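Endo-beta-1,4-xylanase Xyn10C (Pseudomonas cellulosa, PDB 1GNY) cleaves internal beta-1,4 linkages of xylan through its C-terminal catalytic domain, while the family 15 carbohydrate-binding module described here binds xylan and xylooligosaccharides. Local coordinates at residues 52-57 against 147-152; 59-64 against 140-145; 73-78 against 92-97; 80-85 against 124-129. All coordinates share one frame; numbering follows the deposited sequence.

Interaction 1 (52-57 against 147-152)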
loop_
_atom_site.group_PDB
_atom_site.type_symbol
_atom_site.label_atom_id
_atom_site.label_comp_id
_atom_site.label_asym_id
_atom_site.label_seq_id
_atom_site.Cartn_x
_atom_site.Cartn_y
_atom_site.Cartn_z
ATOM N N THR A 52 -5.593 -13.172 -10.417
ATOM C CA THR A 52 -6.351 -12.232 -9.595
ATOM C C THR A 52 -7.719 -11.875 -10.155
ATOM O O THR A 52 -7.914 -11.765 -11.376
ATOM C CB THR A 52 -5.567 -10.906 -9.342
ATOM O OG1 THR A 52 -5.433 -10.140 -10.558
ATOM C CG2 THR A 52 -4.143 -11.209 -8.844
ATOM N N THR A 53 -8.623 -11.688 -9.213
ATOM C CA THR A 53 -9.958 -11.093 -9.459
ATOM C C THR A 53 -10.090 -9.949 -8.447
ATOM O O THR A 53 -10.791 -10.058 -7.427
ATOM C CB THR A 53 -11.059 -12.119 -9.303
ATOM O OG1 THR A 53 -10.860 -13.169 -10.272
ATOM C CG2 THR A 53 -12.423 -11.527 -9.635
ATOM N N LEU A 54 -9.325 -8.895 -8.733
ATOM C CA LEU A 54 -9.212 -7.729 -7.839
ATOM C C LEU A 54 -10.087 -6.518 -8.178
ATOM O O LEU A 54 -10.137 -5.567 -7.397
ATOM C CB LEU A 54 -7.733 -7.316 -7.694
ATOM C CG LEU A 54 -6.928 -8.153 -6.726
ATOM C CD1 LEU A 54 -5.412 -7.898 -6.954
ATOM C CD2 LEU A 54 -7.308 -7.935 -5.259
ATOM N N GLU A 55 -10.816 -6.560 -9.287
ATOM C CA GLU A 55 -11.700 -5.423 -9.600
ATOM C C GLU A 55 -12.798 -5.345 -8.545
ATOM O O GLU A 55 -13.363 -6.375 -8.160
ATOM C CB GLU A 55 -12.283 -5.544 -11.011
ATOM C CG GLU A 55 -11.271 -5.326 -12.119
ATOM C CD GLU A 55 -10.754 -3.883 -12.184
ATOM O OE1 GLU A 55 -11.462 -2.969 -11.683
ATOM O OE2 GLU A 55 -9.648 -3.684 -12.720
ATOM N N ASP A 56 -13.063 -4.123 -8.053
ATOM C CA ASP A 56 -14.047 -3.851 -6.979
ATOM C C ASP A 56 -13.618 -4.388 -5.590
ATOM O O ASP A 56 -14.391 -4.368 -4.638
ATOM C CB ASP A 56 -15.465 -4.323 -7.373
ATOM C CG ASP A 56 -15.985 -3.625 -8.625
ATOM O OD1 ASP A 56 -15.839 -2.403 -8.755
ATOM O OD2 ASP A 56 -16.537 -4.231 -9.550
ATOM N N ALA A 57 -12.352 -4.782 -5.457
ATOM C CA ALA A 57 -11.812 -5.211 -4.163
ATOM C C ALA A 57 -11.511 -3.980 -3.306
ATOM O O ALA A 57 -11.218 -2.909 -3.834
ATOM C CB ALA A 57 -10.536 -6.032 -4.332
ATOM N N ILE A 147 -7.663 -7.544 2.396
ATOM C CA ILE A 147 -8.245 -7.312 1.067
ATOM C C ILE A 147 -9.553 -8.094 0.977
ATOM O O ILE A 147 -9.545 -9.303 1.098
ATOM C CB ILE A 147 -7.274 -7.682 -0.059
ATOM C CG1 ILE A 147 -5.981 -6.847 0.105
ATOM C CG2 ILE A 147 -7.907 -7.441 -1.434
ATOM C CD1 ILE A 147 -4.848 -7.197 -0.822
ATOM N N THR A 148 -10.637 -7.387 0.727
ATOM C CA THR A 148 -11.962 -8.012 0.594
ATOM C C THR A 148 -12.367 -7.996 -0.873
ATOM O O THR A 148 -12.610 -6.937 -1.440
ATOM C CB THR A 148 -13.002 -7.302 1.454
ATOM O OG1 THR A 148 -12.617 -7.376 2.834
ATOM C CG2 THR A 148 -14.341 -8.033 1.438
ATOM N N LEU A 149 -12.462 -9.178 -1.476
ATOM C CA LEU A 149 -12.814 -9.305 -2.902
ATOM C C LEU A 149 -14.331 -9.162 -3.092
ATOM O O LEU A 149 -15.118 -9.417 -2.170
ATOM C CB LEU A 149 -12.402 -10.675 -3.476
ATOM C CG LEU A 149 -10.972 -11.151 -3.261
ATOM C CD1 LEU A 149 -10.748 -12.472 -3.931
ATOM C CD2 LEU A 149 -9.958 -10.112 -3.764
ATOM N N ALA A 150 -14.701 -8.798 -4.306
ATOM C CA ALA A 150 -16.100 -8.771 -4.787
ATOM C C ALA A 150 -16.466 -10.154 -5.343
ATOM O O ALA A 150 -16.891 -10.307 -6.506
ATOM C CB ALA A 150 -16.236 -7.717 -5.863
ATOM N N GLN A 151 -16.282 -11.154 -4.512
ATOM C CA GLN A 151 -16.530 -12.552 -4.855
ATOM C C GLN A 151 -16.893 -13.287 -3.604
ATOM O O GLN A 151 -16.259 -13.128 -2.557
ATOM C CB GLN A 151 -15.252 -13.152 -5.450
ATOM C CG GLN A 151 -15.395 -14.576 -5.899
ATOM C CD GLN A 151 -14.101 -15.085 -6.461
ATOM O OE1 GLN A 151 -13.388 -15.854 -5.819
ATOM N NE2 GLN A 151 -13.845 -14.726 -7.713
ATOM N N GLU A 152 -17.909 -14.122 -3.735
ATOM C CA GLU A 152 -18.417 -14.958 -2.665
ATOM C C GLU A 152 -17.450 -16.081 -2.389
ATOM O O GLU A 152 -16.874 -16.703 -3.233
ATOM C CB GLU A 152 -19.774 -15.556 -3.076
ATOM C CG GLU A 152 -20.374 -16.618 -2.176
ATOM C CD GLU A 152 -21.717 -17.136 -2.702
ATOM O OE1 GLU A 152 -22.369 -16.438 -3.527
ATOM O OE2 GLU A 152 -22.114 -18.259 -2.288
HETATM O O HOH W 1 -12.571 -8.293 -6.192
HETATM O O HOH W 2 -15.190 -5.733 -2.264
#

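Interaction 2 (59-64 against 140-145). With NA (sodium ion), chain C.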
loop_
_atom_site.group_PDB
_atom_site.type_symbol
_atom_site.label_atom_id
_atom_site.label_comp_id
_atom_site.label_asym_id
_atom_site.label_seq_id
_atom_site.Cartn_x
_atom_site.Cartn_y
_atom_site.Cartn_z
ATOM N N ILE A 59 -9.010 -2.653 -0.294
ATOM C CA ILE A 59 -7.782 -2.810 0.497
ATOM C C ILE A 59 -7.925 -1.956 1.751
ATOM O O ILE A 59 -8.205 -0.746 1.644
ATOM C CB ILE A 59 -6.538 -2.346 -0.314
ATOM C CG1 ILE A 59 -6.442 -3.102 -1.643
ATOM C CG2 ILE A 59 -5.254 -2.511 0.496
ATOM C CD1 ILE A 59 -5.530 -2.433 -2.635
ATOM N N ALA A 60 -7.753 -2.561 2.912
ATOM C CA ALA A 60 -7.784 -1.801 4.179
ATOM C C ALA A 60 -6.456 -2.008 4.898
ATOM O O ALA A 60 -6.067 -3.157 5.166
ATOM C CB ALA A 60 -8.931 -2.243 5.046
ATOM N N MET A 61 -5.759 -0.910 5.205
ATOM C CA MET A 61 -4.487 -0.976 5.925
ATOM C C MET A 61 -4.578 -0.314 7.291
ATOM O O MET A 61 -5.059 0.797 7.371
ATOM C CB MET A 61 -3.376 -0.288 5.115
ATOM C CG MET A 61 -3.129 -0.895 3.791
ATOM S SD MET A 61 -1.430 -0.496 3.221
ATOM C CE MET A 61 -1.488 -1.318 1.657
ATOM N N VAL A 62 -4.123 -0.983 8.348
ATOM C CA VAL A 62 -4.029 -0.305 9.674
ATOM C C VAL A 62 -2.593 0.195 9.720
ATOM O O VAL A 62 -1.659 -0.620 9.608
ATOM C CB VAL A 62 -4.303 -1.211 10.859
ATOM C CG1 VAL A 62 -4.051 -0.462 12.187
ATOM C CG2 VAL A 62 -5.749 -1.723 10.831
ATOM N N VAL A 63 -2.412 1.501 9.898
ATOM C CA VAL A 63 -1.069 2.116 9.895
ATOM C C VAL A 63 -0.806 3.005 11.095
ATOM O O VAL A 63 -1.739 3.413 11.767
ATOM C CB VAL A 63 -0.792 2.945 8.612
ATOM C CG1 VAL A 63 -1.010 2.097 7.374
ATOM C CG2 VAL A 63 -1.688 4.210 8.542
ATOM N N ASN A 64 0.468 3.245 11.374
ATOM C CA ASN A 64 0.872 4.247 12.360
ATOM C C ASN A 64 1.907 5.134 11.723
ATOM O O ASN A 64 2.911 4.643 11.153
ATOM C CB ASN A 64 1.404 3.647 13.633
ATOM C CG ASN A 64 1.575 4.703 14.727
ATOM O OD1 ASN A 64 2.563 5.418 14.753
ATOM N ND2 ASN A 64 0.549 4.851 15.600
ATOM N N ILE A 140 6.870 5.204 8.563
ATOM C CA ILE A 140 5.511 4.661 8.447
ATOM C C ILE A 140 5.554 3.205 8.891
ATOM O O ILE A 140 6.447 2.479 8.449
ATOM C CB ILE A 140 4.994 4.739 6.989
ATOM C CG1 ILE A 140 4.854 6.191 6.494
ATOM C CG2 ILE A 140 3.644 4.017 6.849
ATOM C CD1 ILE A 140 3.870 7.074 7.217
ATOM N N THR A 141 4.612 2.794 9.748
ATOM C CA THR A 141 4.438 1.397 10.158
ATOM C C THR A 141 3.104 0.856 9.650
ATOM O O THR A 141 2.057 1.471 9.869
ATOM C CB THR A 141 4.548 1.196 11.685
ATOM O OG1 THR A 141 5.870 1.591 12.118
ATOM C CG2 THR A 141 4.352 -0.271 12.068
ATOM N N ILE A 142 3.160 -0.273 8.936
ATOM C CA ILE A 142 1.942 -1.029 8.541
ATOM C C ILE A 142 1.745 -2.196 9.526
ATOM O O ILE A 142 2.600 -3.072 9.642
ATOM C CB ILE A 142 1.983 -1.570 7.076
ATOM C CG1 ILE A 142 2.335 -0.463 6.100
ATOM C CG2 ILE A 142 0.632 -2.199 6.706
ATOM C CD1 ILE A 142 3.772 -0.450 5.691
ATOM N N LYS A 143 0.619 -2.202 10.229
ATOM C CA LYS A 143 0.290 -3.276 11.211
ATOM C C LYS A 143 -0.438 -4.463 10.557
ATOM O O LYS A 143 -0.231 -5.622 10.953
ATOM C CB LYS A 143 -0.553 -2.708 12.380
ATOM C CG LYS A 143 0.183 -1.705 13.208
ATOM C CD LYS A 143 -0.519 -1.401 14.511
ATOM C CE LYS A 143 0.431 -0.881 15.565
ATOM N NZ LYS A 143 -0.321 -0.587 16.824
ATOM N N SER A 144 -1.303 -4.163 9.595
ATOM C CA SER A 144 -2.108 -5.192 8.905
ATOM C C SER A 144 -2.639 -4.685 7.573
ATOM O O SER A 144 -2.844 -3.466 7.388
ATOM C CB SER A 144 -3.301 -5.628 9.776
ATOM O OG SER A 144 -4.275 -4.576 9.932
ATOM N N VAL A 145 -2.877 -5.636 6.669
ATOM C CA VAL A 145 -3.507 -5.334 5.376
ATOM C C VAL A 145 -4.559 -6.406 5.115
ATOM O O VAL A 145 -4.252 -7.591 5.159
ATOM C CB VAL A 145 -2.515 -5.305 4.201
ATOM C CG1 VAL A 145 -3.216 -5.003 2.893
ATOM C CG2 VAL A 145 -1.389 -4.291 4.461
HETATM NA NA NA C . 2.446 7.644 15.727
HETATM O O HOH W 3 0.788 6.800 17.790
HETATM O O HOH W 4 4.078 7.929 16.756
#

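Interaction 3 (73-78 against 92-97)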
loop_
_atom_site.group_PDB
_atom_site.type_symbol
_atom_site.label_atom_id
_atom_site.label_comp_id
_atom_site.label_asym_id
_atom_site.label_seq_id
_atom_site.Cartn_x
_atom_site.Cartn_y
_atom_site.Cartn_z
ATOM N N GLU A 73 4.208 17.113 6.172
ATOM C CA GLU A 73 3.019 17.413 5.366
ATOM C C GLU A 73 2.842 16.539 4.132
ATOM O O GLU A 73 2.079 16.863 3.242
ATOM C CB GLU A 73 2.917 18.908 5.028
ATOM C CG GLU A 73 2.618 19.738 6.258
ATOM C CD GLU A 73 2.347 21.200 5.881
ATOM O OE1 GLU A 73 3.316 21.912 5.598
ATOM O OE2 GLU A 73 1.161 21.605 5.815
ATOM N N ALA A 74 3.533 15.402 4.098
ATOM C CA ALA A 74 3.411 14.467 2.970
ATOM C C ALA A 74 2.107 13.663 3.040
ATOM O O ALA A 74 1.502 13.506 4.092
ATOM C CB ALA A 74 4.603 13.517 2.915
ATOM N N ASN A 75 1.678 13.166 1.886
ATOM C CA ASN A 75 0.464 12.374 1.782
ATOM C C ASN A 75 0.796 10.871 1.714
ATOM O O ASN A 75 1.976 10.539 1.523
ATOM C CB ASN A 75 -0.331 12.731 0.527
ATOM C CG ASN A 75 -0.701 14.213 0.458
ATOM O OD1 ASN A 75 -1.013 14.862 1.470
ATOM N ND2 ASN A 75 -0.610 14.772 -0.752
ATOM N N LEU A 76 -0.211 10.035 1.889
ATOM C CA LEU A 76 -0.019 8.550 1.781
ATOM C C LEU A 76 -0.915 8.013 0.692
ATOM O O LEU A 76 -2.165 8.252 0.682
ATOM C CB LEU A 76 -0.315 7.836 3.096
ATOM C CG LEU A 76 0.740 7.918 4.191
ATOM C CD1 LEU A 76 0.199 7.293 5.477
ATOM C CD2 LEU A 76 2.063 7.272 3.761
ATOM N N GLN A 77 -0.310 7.214 -0.176
ATOM C CA GLN A 77 -1.015 6.601 -1.301
ATOM C C GLN A 77 -0.922 5.082 -1.284
ATOM O O GLN A 77 0.167 4.544 -1.458
ATOM C CB GLN A 77 -0.457 7.104 -2.639
ATOM C CG GLN A 77 -1.091 6.429 -3.867
ATOM C CD GLN A 77 -0.590 6.979 -5.191
ATOM O OE1 GLN A 77 0.540 7.473 -5.306
ATOM N NE2 GLN A 77 -1.433 6.874 -6.204
ATOM N N ILE A 78 -2.045 4.433 -1.032
ATOM C CA ILE A 78 -2.189 2.971 -1.253
ATOM C C ILE A 78 -2.294 2.832 -2.777
ATOM O O ILE A 78 -3.047 3.552 -3.404
ATOM C CB ILE A 78 -3.421 2.366 -0.535
ATOM C CG1 ILE A 78 -3.260 2.434 0.989
ATOM C CG2 ILE A 78 -3.668 0.924 -0.997
ATOM C CD1 ILE A 78 -4.527 2.159 1.751
ATOM N N ASP A 92 -5.711 6.087 -8.025
ATOM C CA ASP A 92 -6.684 7.126 -7.579
ATOM C C ASP A 92 -6.970 7.207 -6.058
ATOM O O ASP A 92 -7.845 7.993 -5.622
ATOM C CB ASP A 92 -8.011 6.983 -8.356
ATOM C CG ASP A 92 -7.846 7.178 -9.873
ATOM O OD1 ASP A 92 -6.961 7.948 -10.330
ATOM O OD2 ASP A 92 -8.571 6.564 -10.691
ATOM N N CYS A 93 -6.227 6.449 -5.259
ATOM C CA CYS A 93 -6.398 6.459 -3.809
ATOM C C CYS A 93 -5.396 7.419 -3.195
ATOM O O CYS A 93 -4.253 7.478 -3.632
ATOM C CB CYS A 93 -6.209 5.062 -3.237
ATOM S SG CYS A 93 -7.434 3.874 -3.842
ATOM N N LEU A 94 -5.843 8.195 -2.217
ATOM C CA LEU A 94 -4.949 9.113 -1.503
ATOM C C LEU A 94 -5.513 9.486 -0.157
ATOM O O LEU A 94 -6.726 9.683 -0.019
ATOM C CB LEU A 94 -4.709 10.393 -2.305
ATOM C CG LEU A 94 -3.603 11.301 -1.764
ATOM C CD1 LEU A 94 -2.251 10.640 -1.957
ATOM C CD2 LEU A 94 -3.664 12.631 -2.461
ATOM N N ALA A 95 -4.623 9.552 0.824
ATOM C CA ALA A 95 -4.914 10.028 2.167
ATOM C C ALA A 95 -4.061 11.264 2.336
ATOM O O ALA A 95 -2.834 11.207 2.421
ATOM C CB ALA A 95 -4.558 8.989 3.211
ATOM N N GLY A 96 -4.688 12.427 2.413
ATOM C CA GLY A 96 -3.883 13.599 2.558
ATOM C C GLY A 96 -3.433 13.887 3.988
ATOM O O GLY A 96 -4.064 13.444 4.924
ATOM N N SER A 97 -2.338 14.613 4.107
ATOM C CA SER A 97 -1.690 14.943 5.395
ATOM C C SER A 97 -2.682 15.465 6.449
ATOM O O SER A 97 -2.632 15.080 7.635
ATOM C CB SER A 97 -0.544 15.940 5.211
ATOM O OG SER A 97 0.122 16.176 6.467
HETATM O O HOH W 5 1.832 14.144 6.732
HETATM O O HOH W 6 -3.763 4.708 -5.765
#

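Interaction 4 (80-85 against 124-129). With XYP (beta-D-xylopyranose), chain B; XYP (beta-D-xylopyranose), chain D.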
loop_
_atom_site.group_PDB
_atom_site.type_symbol
_atom_site.label_atom_id
_atom_site.label_comp_id
_atom_site.label_asym_id
_atom_site.label_seq_id
_atom_site.Cartn_x
_atom_site.Cartn_y
_atom_site.Cartn_z
ATOM N N ALA A 80 -1.856 -0.243 -6.371
ATOM C CA ALA A 80 -1.690 -1.596 -6.864
ATOM C C ALA A 80 -1.310 -1.496 -8.348
ATOM O O ALA A 80 -1.709 -0.563 -9.028
ATOM C CB ALA A 80 -2.968 -2.400 -6.672
ATOM N N GLN A 81 -0.508 -2.422 -8.841
ATOM C CA GLN A 81 -0.089 -2.394 -10.268
ATOM C C GLN A 81 0.320 -3.808 -10.708
ATOM O O GLN A 81 0.701 -4.667 -9.902
ATOM C CB GLN A 81 1.096 -1.401 -10.498
ATOM C CG GLN A 81 2.324 -1.734 -9.646
ATOM C CD GLN A 81 3.424 -0.652 -9.555
ATOM O OE1 GLN A 81 4.113 -0.587 -8.528
ATOM N NE2 GLN A 81 3.662 0.110 -10.651
ATOM N N LEU A 82 0.262 -4.020 -12.001
ATOM C CA LEU A 82 0.661 -5.293 -12.601
ATOM C C LEU A 82 2.179 -5.443 -12.585
ATOM O O LEU A 82 2.873 -4.569 -13.053
ATOM C CB LEU A 82 0.131 -5.348 -14.035
ATOM C CG LEU A 82 -1.388 -5.276 -14.176
ATOM C CD1 LEU A 82 -1.772 -5.344 -15.676
ATOM C CD2 LEU A 82 -2.094 -6.390 -13.416
ATOM N N LYS A 83 2.677 -6.515 -11.994
ATOM C CA LYS A 83 4.124 -6.731 -11.867
ATOM C C LYS A 83 4.715 -6.958 -13.217
ATOM O O LYS A 83 4.231 -7.773 -13.997
ATOM C CB LYS A 83 4.477 -7.918 -11.005
ATOM C CG LYS A 83 4.576 -7.649 -9.593
ATOM C CD LYS A 83 5.409 -8.735 -8.883
ATOM C CE LYS A 83 6.816 -8.328 -8.547
ATOM N NZ LYS A 83 7.492 -9.400 -7.792
ATOM N N GLU A 84 5.745 -6.189 -13.503
ATOM C CA GLU A 84 6.413 -6.188 -14.800
ATOM C C GLU A 84 5.635 -5.485 -15.937
ATOM O O GLU A 84 6.074 -5.534 -17.077
ATOM C CB GLU A 84 6.804 -7.611 -15.201
ATOM C CG GLU A 84 8.262 -7.755 -15.508
ATOM C CD GLU A 84 9.108 -7.534 -14.271
ATOM O OE1 GLU A 84 9.045 -8.369 -13.342
ATOM O OE2 GLU A 84 9.795 -6.490 -14.219
ATOM N N ASP A 85 4.472 -4.900 -15.641
ATOM C CA ASP A 85 3.733 -4.019 -16.584
ATOM C C ASP A 85 3.296 -2.830 -15.736
ATOM O O ASP A 85 2.117 -2.488 -15.639
ATOM C CB ASP A 85 2.530 -4.714 -17.264
ATOM C CG ASP A 85 2.057 -3.992 -18.553
ATOM O OD1 ASP A 85 2.573 -2.910 -18.932
ATOM O OD2 ASP A 85 1.122 -4.419 -19.257
ATOM N N ARG A 124 -0.223 -12.149 -14.548
ATOM C CA ARG A 124 0.762 -11.489 -13.666
ATOM C C ARG A 124 0.424 -11.481 -12.189
ATOM O O ARG A 124 -0.736 -11.471 -11.812
ATOM C CB ARG A 124 0.899 -10.045 -14.116
ATOM C CG ARG A 124 1.347 -9.909 -15.562
ATOM C CD ARG A 124 1.409 -8.465 -16.047
ATOM N NE ARG A 124 1.862 -8.335 -17.434
ATOM C CZ ARG A 124 3.101 -8.553 -17.883
ATOM N NH1 ARG A 124 4.099 -8.897 -17.059
ATOM N NH2 ARG A 124 3.368 -8.389 -19.185
ATOM N N ASP A 125 1.463 -11.464 -11.364
ATOM C CA ASP A 125 1.275 -11.189 -9.948
ATOM C C ASP A 125 0.954 -9.686 -9.897
ATOM O O ASP A 125 1.296 -8.928 -10.814
ATOM C CB ASP A 125 2.539 -11.427 -9.139
ATOM C CG ASP A 125 2.954 -12.893 -9.058
ATOM O OD1 ASP A 125 2.085 -13.796 -9.075
ATOM O OD2 ASP A 125 4.174 -13.217 -8.907
ATOM N N VAL A 126 0.285 -9.295 -8.831
ATOM C CA VAL A 126 -0.077 -7.881 -8.618
ATOM C C VAL A 126 0.707 -7.383 -7.409
ATOM O O VAL A 126 0.604 -7.954 -6.304
ATOM C CB VAL A 126 -1.572 -7.720 -8.433
ATOM C CG1 VAL A 126 -1.953 -6.293 -8.028
ATOM C CG2 VAL A 126 -2.270 -8.063 -9.731
ATOM N N GLN A 127 1.446 -6.295 -7.631
ATOM C CA GLN A 127 2.197 -5.625 -6.570
ATOM C C GLN A 127 1.310 -4.611 -5.899
ATOM O O GLN A 127 0.752 -3.753 -6.590
ATOM C CB GLN A 127 3.438 -4.937 -7.115
ATOM C CG GLN A 127 4.321 -4.235 -6.080
ATOM C CD GLN A 127 5.620 -3.759 -6.702
ATOM O OE1 GLN A 127 6.617 -4.499 -6.678
ATOM N NE2 GLN A 127 5.629 -2.522 -7.205
ATOM N N VAL A 128 1.181 -4.717 -4.584
ATOM C CA VAL A 128 0.316 -3.843 -3.782
ATOM C C VAL A 128 1.147 -3.183 -2.693
ATOM O O VAL A 128 2.039 -3.818 -2.117
ATOM C CB VAL A 128 -0.860 -4.647 -3.119
ATOM C CG1 VAL A 128 -1.773 -3.716 -2.290
ATOM C CG2 VAL A 128 -1.652 -5.408 -4.160
ATOM N N GLY A 129 0.897 -1.921 -2.392
ATOM C CA GLY A 129 1.615 -1.296 -1.296
ATOM C C GLY A 129 1.127 0.072 -0.910
ATOM O O GLY A 129 -0.012 0.420 -1.271
HETATM C C1 XYP B . 9.565 -0.531 -9.972
HETATM C C2 XYP B . 8.584 -0.260 -8.843
HETATM C C3 XYP B . 7.252 0.245 -9.391
HETATM C C4 XYP B . 7.477 1.362 -10.414
HETATM C C5 XYP B . 8.507 0.899 -11.424
HETATM O O2 XYP B . 8.336 -1.457 -8.112
HETATM O O3 XYP B . 6.429 0.715 -8.333
HETATM O O4 XYP B . 6.250 1.605 -11.064
HETATM O O5 XYP B . 9.721 0.535 -10.803
HETATM C C1 XYP D . 5.898 2.959 -11.369
HETATM C C2 XYP D . 5.367 2.985 -12.790
HETATM C C3 XYP D . 4.946 4.409 -13.105
HETATM C C4 XYP D . 3.942 4.900 -12.084
HETATM C C5 XYP D . 4.534 4.706 -10.707
HETATM O O2 XYP D . 6.384 2.585 -13.704
HETATM O O3 XYP D . 4.275 4.469 -14.351
HETATM O O4 XYP D . 3.697 6.286 -12.312
HETATM O O5 XYP D . 4.947 3.349 -10.496
HETATM O O HOH W 7 6.577 -12.065 -8.597
HETATM O O HOH W 8 -0.346 -7.357 -18.619
#

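Interaction 1 (52-57 against 147-152)
Leu54 and Leu149 meet methyl to methyl, CD2 of Leu54 lying 3.7 Å from CD2 of Leu149, and the same Leu54 methyl also touches CG2 of Ile147, the two side chains crossing at about a right angle. Leu149 CG stands anti to the carbonyl carbon (chi1 -51°), on the way to the CD2 that meets Leu54. Ala57 CB packs against Ile147 CG2 and Leu149 CD2, completing a small apolar cluster. The CB atoms of Asp56 and Ala150 approach to 3.8 Å. No direct hydrogen bond joins the segments; two waters do that work. One donates to Thr53 O and Glu55 O and accepts from Ala150 N at 2.9 Å; the other donates to Asp56 O and Thr148 O. Ala57 CA makes a CA-H...O contact with the same Thr148 O, at 3.3 Å. Behind this shell, a type II turn from Leu54 to Ala57, closed by Ala57 N to Leu54 O at 3.0 Å, sets the loop, and the Glu55 carboxylate takes backbone N-H groups of Glu114 and Phe119. The contact thus packs a turn against the C-terminal part of strand 139-149 in one sheet of the beta-sandwich module, beside strand 2-6, with Leu54 reaching Val126 of strand 126-133.

Interaction 2 (59-64 against 140-145)
Asn64 and Thr141 form a hydrogen-bonded antiparallel pair, with Asn64 N 2.8 Å from Thr141 O and Thr141 N giving a nearly straight bond (170°) to Asn64 O. Farther along, Val62 N donates to Ser144 O at 3.0 Å, whereas Val62 O accepts from Lys143 N at 2.8 Å. Lys143 and Ser144 therefore both face Val62: this is a classic beta bulge, and the pairing shifts by one residue between Val62 and Val63. The strand axes run 143° apart. With CG anti to the backbone N (chi1 -170°), the Asn64 amide is carried off the sheet face to the metal, where OD1 binds the sodium ion at 2.4 Å. Val65 O, Ala102 O and a water at 2.8 Å from the ion are further ligands, and Asn64 ND2 donates to that water and to Asp105. Asp105 also takes a salt bridge from Lys143 NZ, so one carboxylate serves both strands. On the same face, the Ser144 hydroxyl lies against Val62, OG 3.3 Å from CG2. The other face is apolar. Met61 lies alongside Val145, its CG 3.9 Å from Val145 CG2, and Ile59 CG2 touches Val145 CG1 at 4.0 Å. Met61 also meets Ile130 and Ile78, and Ile142 meets Ile130, which joins this sheet to the facing one of a beta-sandwich. The chemistry thus divides by face: apolar side chains toward the interior, and on the other side an amide that ties the strand pair to the metal and to a carboxylate likely to help balance the lysine charge.

Interaction 3 (73-78 against 92-97)
Leu76 and Ala95 form a single hydrogen-bonded antiparallel bridge, where an otherwise irregular loop, 92-97, runs back along the start of strand 75-82. Both backbone bonds of the pair are present: Leu76 N to Ala95 O at 2.9 Å, almost straight at 176°, and Ala95 N to Leu76 O at 2.8 Å. Asn75 extends the pairing with its side chain. Its CG stands anti to the carbonyl carbon (chi1 -57°), and OD1 accepts from Ser97 N at 3.0 Å, the donor tilted 19° from the amide plane. An alanine here would probably leave Ser97 N without this acceptor and loosen the loop over Gly96, whose CA lies 3.3 Å from Asn75 OD1. In the five-stranded sheet of this beta-sandwich, strand 75-82 lies between strands 126-133 and 85-90, and the loop follows strand 85-90; a disulfide from Cys93 to Cys110 ties the loop to strand 106-111 of the opposing sheet. Leu94 crosses Asn75, its CD1 3.8 Å from Asn75 CB. The extended Gln77 side chain passes Cys93 O, its CG 3.3 Å from that oxygen, while its OE1 takes a bond from Gln131. A water accepts from Gln77 NE2 and Cys93 N and donates to Ile78 O. At the other end, Ser97 OG comes within 3.3 Å of Glu73 CA, and a second water lies within bonding distance of both Ser97 OG and Ala74 O.

Interaction 4 (80-85 against 124-129)
Gln81 and Gln127 form a hydrogen-bonded antiparallel pair within the five-stranded sheet of the beta-sandwich, their side chains together on its xylan-binding face. Both backbone bonds measure 2.9 Å, Gln81 N to Gln127 O and Gln127 N to Gln81 O. The amides, turned 67° apart, are joined by Gln127 NE2 to Gln81 OE1 at 2.8 Å, the donor above the carbonyl plane. One xylose is held through O4 by Gln81 NE2 (3.0 Å) and through O2 by Gln127 NE2 (171°). Gln81 NE2 also donates to Trp86 O, and Gln127 OE1 accepts from Arg14. An alanine in place of Gln81 would probably leave the sugar O4 and Trp86 O without this donor and Gln127 NE2 without one of its two acceptors. The opposite face is tightly packed: Ala80 CB touches Val126 CG1 and Val128 CG2, and Leu82 CD2 meets Val126 CG2. The turn end is looser and wetter. A water links Lys83 NZ, salt-bridged to Asp47, with Asp125 OD2, whose other oxygen is salt-bridged to Arg50. The extended Arg124 chain carries NE out to the turn. Its NH1 makes a long bond (3.3 Å) to Lys83 O, which is tilted from the guanidinium plane, and Asp85 CB sits over one guanidinium face, 3.7 Å from NE.

How the interactions relate
From the N terminus, residues 52-57 come first and find their partner near the C-terminal end, so interaction 1 closes the widest loop and contains the other three. Interaction 2 closes the next loop inside it, sharing strand 139-149; Ile147 of one packs on Ile59 of the other. Interactions 3 and 4 both nest within interaction 2 and cross each other, because their segments alternate along strand 75-82 and beyond. Interaction 2 lies in one sheet of the sandwich and interactions 3 and 4 in or beside the other; Met61 against Ile78 and Ile59 against Val128 join the layers. Interaction 1 meets interaction 4 through Thr52 and Leu54 on Val126.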